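Local coordinates for enoyl-CoA hydratase/isomerase family protein (Mycobacterium tuberculosis, PDB 4FN7), which probably acts in lipid metabolism as an enoyl-CoA hydratase or isomerase of the crotonase superfamily, a trimer in this substrate-free crystal form, at residues S152-Q155 with Q156-L160; V185-A188 with E189-A192; G197-Q200 with H201-A204. One frame throughout, in Å; residues are numbered along the deposited sequence. Where two conformers were deposited one is given.

Contact 1: S152-Q155 with Q156-L160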
# COMPACT_ATOMS: atom_id res chain seq x y z
N SER A 152 -4.83 2.22 -3.52
CA SER A 152 -5.92 2.42 -4.47
C SER A 152 -7.17 1.61 -4.12
O SER A 152 -8.29 2.07 -4.33
CB SER A 152 -5.46 2.16 -5.91
OG SER A 152 -4.83 3.31 -6.44
N ALA A 153 -6.99 0.41 -3.59
CA ALA A 153 -8.14 -0.39 -3.19
C ALA A 153 -8.87 0.27 -2.03
O ALA A 153 -10.09 0.24 -1.96
CB ALA A 153 -7.73 -1.81 -2.83
N TYR A 154 -8.11 0.88 -1.12
CA TYR A 154 -8.68 1.56 0.03
C TYR A 154 -9.60 2.69 -0.44
O TYR A 154 -10.71 2.86 0.06
CB TYR A 154 -7.56 2.11 0.92
CG TYR A 154 -8.05 2.94 2.09
CD1 TYR A 154 -8.75 2.35 3.13
CD2 TYR A 154 -7.77 4.29 2.17
CE1 TYR A 154 -9.18 3.09 4.20
CE2 TYR A 154 -8.20 5.05 3.25
CZ TYR A 154 -8.91 4.44 4.26
OH TYR A 154 -9.34 5.17 5.34
N GLN A 155 -9.14 3.45 -1.43
CA GLN A 155 -9.97 4.53 -1.97
C GLN A 155 -11.29 4.00 -2.52
O GLN A 155 -12.36 4.55 -2.24
CB GLN A 155 -9.21 5.31 -3.04
CG GLN A 155 -8.10 6.16 -2.48
CD GLN A 155 -8.59 7.07 -1.38
OE1 GLN A 155 -9.62 7.73 -1.53
NE2 GLN A 155 -7.88 7.11 -0.26
N GLN A 156 -11.23 2.93 -3.31
CA GLN A 156 -12.44 2.44 -3.96
C GLN A 156 -13.35 1.69 -3.00
O GLN A 156 -14.58 1.75 -3.12
CB GLN A 156 -12.10 1.57 -5.16
CG GLN A 156 -11.27 2.32 -6.19
CD GLN A 156 -11.62 1.92 -7.61
OE1 GLN A 156 -11.61 0.74 -7.95
NE2 GLN A 156 -11.95 2.91 -8.44
N ALA A 157 -12.75 0.97 -2.05
CA ALA A 157 -13.52 0.18 -1.10
C ALA A 157 -14.39 1.07 -0.22
O ALA A 157 -15.47 0.67 0.22
CB ALA A 157 -12.59 -0.65 -0.22
N THR A 158 -13.88 2.26 0.04
CA THR A 158 -14.54 3.17 0.97
C THR A 158 -15.56 4.07 0.25
O THR A 158 -16.76 3.84 0.35
CB THR A 158 -13.51 3.97 1.79
OG1 THR A 158 -12.63 4.70 0.91
CG2 THR A 158 -12.67 3.02 2.65
N GLY A 159 -15.07 5.06 -0.50
CA GLY A 159 -15.96 6.02 -1.15
C GLY A 159 -16.86 5.43 -2.22
O GLY A 159 -17.94 5.97 -2.48
N LEU A 160 -16.45 4.34 -2.85
CA LEU A 160 -17.25 3.76 -3.92
C LEU A 160 -17.90 2.43 -3.55
O LEU A 160 -18.55 1.81 -4.39
CB LEU A 160 -16.41 3.58 -5.19
CG LEU A 160 -15.82 4.85 -5.80
CD1 LEU A 160 -14.99 4.49 -7.02
CD2 LEU A 160 -16.90 5.88 -6.16
O HOH W 1 -12.82 7.13 -1.21
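Gln156 N and Ala157 N donate back to the carbonyl oxygens of Ser152 and Ala153, and the same i to i+4 ladder runs on through Thr158 and Gly159 in the last turns of helix 151-159 of this crotonase-fold subunit. The bond from Ala157 N to Ala153 O is 2.8 Å long. Further on the ladder slackens: Gly159 N lies 3.3 Å from Gln155 O, with an N-H...O angle of only 139°.

Thr158 is the side chain that folds back on the previous turn. With chi1 at 57°, its OG1 sits between its own backbone N and carbonyl carbon and faces two carbonyl oxygens, Tyr154 O at 2.8 Å and Gln155 O at 3.2 Å; the single hydroxyl proton could serve either. Its methyl meets the phenol ring of Tyr154 obliquely, CG2 lying 3.8 Å from CE1. Leu142 of helix 139-148 packs against both of these side chains, so the pair belongs to the joint between two consecutive helices.

Gln156 leaves the helix on another side: its CG passes 3.5 Å from Ser152 O, and its NE2 is hydrogen-bonded to His117 of the second subunit. Gln155, bent at chi2 (-54°), curls its amide towards that subunit too, where Arg211 donates to OE1. The helix thus presents a polar surface to the trimer interface, to which Ser152 adds a bond from its hydroxyl to the carbonyl oxygen of Arg148 of the second subunit.

A water bridges main chain and side chain at Gln155, donating to Gln155 O at 2.8 Å and to Gln155 OE1 at 3.3 Å, while Gly159 N gives it a weak bond.

Contact 2: V185-A188 with E189-A192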
# COMPACT_ATOMS: atom_id res chain seq x y z
N VAL A 185 -12.32 -24.12 4.97
CA VAL A 185 -12.17 -24.34 6.41
C VAL A 185 -10.97 -25.23 6.71
O VAL A 185 -10.16 -24.90 7.58
CB VAL A 185 -13.45 -24.94 7.03
CG1 VAL A 185 -13.20 -25.35 8.47
CG2 VAL A 185 -14.59 -23.92 6.93
N SER A 186 -10.83 -26.34 6.00
CA SER A 186 -9.72 -27.24 6.28
C SER A 186 -8.38 -26.57 5.98
O SER A 186 -7.40 -26.76 6.71
CB SER A 186 -9.86 -28.57 5.53
OG SER A 186 -9.90 -28.37 4.13
N ARG A 187 -8.33 -25.75 4.94
CA ARG A 187 -7.12 -25.02 4.63
C ARG A 187 -6.82 -23.97 5.71
O ARG A 187 -5.67 -23.81 6.12
CB ARG A 187 -7.21 -24.37 3.25
CG ARG A 187 -6.04 -23.49 2.90
CD ARG A 187 -4.71 -24.23 2.94
NE ARG A 187 -3.64 -23.24 2.87
CZ ARG A 187 -2.50 -23.29 3.55
NH1 ARG A 187 -2.24 -24.32 4.34
NH2 ARG A 187 -1.62 -22.31 3.42
N ALA A 188 -7.85 -23.28 6.19
CA ALA A 188 -7.68 -22.34 7.29
C ALA A 188 -7.10 -23.05 8.53
O ALA A 188 -6.21 -22.52 9.19
CB ALA A 188 -9.00 -21.65 7.63
N GLU A 189 -7.62 -24.24 8.83
CA GLU A 189 -7.14 -25.00 9.98
C GLU A 189 -5.70 -25.46 9.79
O GLU A 189 -4.90 -25.41 10.72
CB GLU A 189 -8.07 -26.17 10.27
CG GLU A 189 -9.42 -25.72 10.82
CD GLU A 189 -10.48 -26.80 10.78
OE1 GLU A 189 -10.25 -27.83 10.11
OE2 GLU A 189 -11.54 -26.60 11.41
N GLU A 190 -5.37 -25.88 8.57
CA GLU A 190 -4.00 -26.28 8.24
C GLU A 190 -3.05 -25.11 8.44
O GLU A 190 -1.98 -25.25 9.04
CB GLU A 190 -3.93 -26.79 6.79
CG GLU A 190 -2.58 -27.34 6.39
CD GLU A 190 -2.57 -27.87 4.97
OE1 GLU A 190 -2.96 -27.12 4.05
OE2 GLU A 190 -2.19 -29.04 4.77
N ALA A 191 -3.44 -23.94 7.94
CA ALA A 191 -2.62 -22.74 8.06
C ALA A 191 -2.44 -22.37 9.53
O ALA A 191 -1.34 -22.05 9.97
CB ALA A 191 -3.23 -21.59 7.27
N ALA A 192 -3.53 -22.41 10.29
CA ALA A 192 -3.48 -22.12 11.72
C ALA A 192 -2.50 -23.05 12.44
O ALA A 192 -1.70 -22.60 13.26
CB ALA A 192 -4.86 -22.21 12.34
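Val185 to Ala188 accept, through their carbonyl oxygens, the N-H groups of Glu189 to Ala192 in turn, four successive i to i+4 bonds of 2.9 Å each that make this a regular part of helix 184-195.

On the outer side Arg187 and Glu190 form a salt bridge three residues apart, NH1 to OE1 at 2.9 Å. The two chains approach at a slant, the guanidinium and carboxylate planes are 70° apart, and OE1 is met on its anti side, well out of the carboxylate plane. The N-H...O angle of 137° agrees with a bond that is bent rather than straight. Arg187 gets there by a turn about its CB-CG bond (chi2 59°), which directs the chain along the helix and also brings one face of the guanidinium, toward its rim, over the methyl of Ala191, CB standing 4.0 Å from the plane. A second carboxylate, that of Glu177, pairs with NE, so the arginine has a further acidic partner.

Where the helix lies against the main mixed sheet of the crotonase fold, the methyls of Ala188 and Ala192 both pack on Val50 of strand 48-52 and Val97 of strand 96-100.

Glu189 follows the flank of Val185. In one of its two conformers CG is 3.4 Å from Val185 O, and OE2 comes 3.6 Å from the valine CG1. In that conformer the side chain packs on Ile13 and Val15, and OE2 forms a salt bridge with Lys10.

Contact 3: G197-Q200 with H201-A204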
# COMPACT_ATOMS: atom_id res chain seq x y z
N GLY A 197 3.22 -23.03 14.99
CA GLY A 197 4.61 -23.43 15.08
C GLY A 197 5.59 -22.27 15.09
O GLY A 197 6.78 -22.45 15.37
N LEU A 198 5.12 -21.07 14.76
CA LEU A 198 5.94 -19.88 14.91
C LEU A 198 6.19 -19.62 16.39
O LEU A 198 5.44 -20.09 17.25
CB LEU A 198 5.25 -18.65 14.29
CG LEU A 198 5.03 -18.68 12.78
CD1 LEU A 198 4.04 -17.59 12.39
CD2 LEU A 198 6.35 -18.53 12.04
N ASN A 199 7.26 -18.90 16.70
CA ASN A 199 7.49 -18.55 18.09
C ASN A 199 6.41 -17.58 18.57
O ASN A 199 6.27 -16.48 18.03
CB ASN A 199 8.87 -17.93 18.27
CG ASN A 199 9.19 -17.63 19.71
OD1 ASN A 199 8.86 -16.56 20.23
ND2 ASN A 199 9.84 -18.57 20.38
N GLN A 200 5.65 -17.99 19.57
CA GLN A 200 4.48 -17.22 20.00
C GLN A 200 4.85 -15.85 20.56
O GLN A 200 4.20 -14.85 20.25
CB GLN A 200 3.63 -18.01 20.99
CG GLN A 200 2.35 -17.31 21.39
CD GLN A 200 2.52 -16.38 22.58
OE1 GLN A 200 3.26 -16.69 23.52
NE2 GLN A 200 1.85 -15.24 22.55
N HIS A 201 5.88 -15.80 21.39
CA HIS A 201 6.32 -14.53 21.97
C HIS A 201 6.70 -13.54 20.87
O HIS A 201 6.31 -12.37 20.90
CB HIS A 201 7.51 -14.77 22.90
CG HIS A 201 8.00 -13.53 23.58
ND1 HIS A 201 8.90 -12.66 22.99
CD2 HIS A 201 7.73 -13.01 24.80
CE1 HIS A 201 9.16 -11.66 23.81
NE2 HIS A 201 8.46 -11.85 24.92
N ALA A 202 7.48 -14.01 19.90
CA ALA A 202 7.94 -13.15 18.80
C ALA A 202 6.78 -12.75 17.90
O ALA A 202 6.71 -11.61 17.44
CB ALA A 202 9.02 -13.86 17.99
N HIS A 203 5.87 -13.68 17.64
CA HIS A 203 4.68 -13.38 16.85
C HIS A 203 3.85 -12.29 17.50
O HIS A 203 3.47 -11.30 16.84
CB HIS A 203 3.83 -14.64 16.67
CG HIS A 203 2.47 -14.36 16.09
ND1 HIS A 203 2.29 -13.98 14.78
CD2 HIS A 203 1.25 -14.36 16.66
CE1 HIS A 203 1.00 -13.77 14.56
NE2 HIS A 203 0.34 -14.01 15.68
N ALA A 204 3.55 -12.45 18.78
CA ALA A 204 2.71 -11.51 19.50
C ALA A 204 3.34 -10.12 19.54
O ALA A 204 2.66 -9.12 19.33
CB ALA A 204 2.46 -12.02 20.92
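Asn199 accepts from Ala202 N through its side-chain oxygen, OD1 to N at 2.9 Å, the classic N-cap bond that opens helix 200-223. The N-H is directed at OD1 in the carbonyl plane of the amide, with an N-H...O angle of 160°. The side chain is placed for this by its first torsion: CG stands opposite the backbone N (chi1 -176°), which puts OD1 within bonding distance of Ala202 N. Beside that bond OD1 also lies 3.5 Å from the CB atoms of both His201 and Ala202.

Regular helical bonding begins at the same residue, with His203 N giving its hydrogen to Asn199 O at 2.9 Å and Ala204 N doing likewise to Gln200 O. Gln200 folds along the helix so that NE2 comes within 3.7 Å of the methyl of Ala204. This amide nitrogen is fixed from outside by a hydrogen bond to the carbonyl oxygen of Pro93, which joins the first turn to the loop ahead of strand 96-100.

Farther out the third subunit meets this helix start: its Gly134 packs on Asn199 and its Met135 on Ala202. The imidazole of His203 is held at both nitrogens, NE2 by Lys207 NZ and ND1 by a hydrogen bond to the carbonyl oxygen of Gly159 of the third subunit.

Overall arrangement
The three contacts follow one another along the chain, each a local contact on or at the end of a helix in the same crotonase-family subunit. Contacts 2 and 3 are near neighbours, their nearest atoms about 5 Å apart and their centres about 18 Å, because the loop after helix 184-195 leads straight to the cap of helix 200-223. Contact 1 lies farther off, its centre about 29 Å from that of contact 2 and about 33 Å from that of contact 3. In the trimer that separation is bridged between subunits: Gly159 of contact 1 bonds to the contact 3 histidine, His203, of an adjacent subunit. Contact 2 touches no other chain of the trimer.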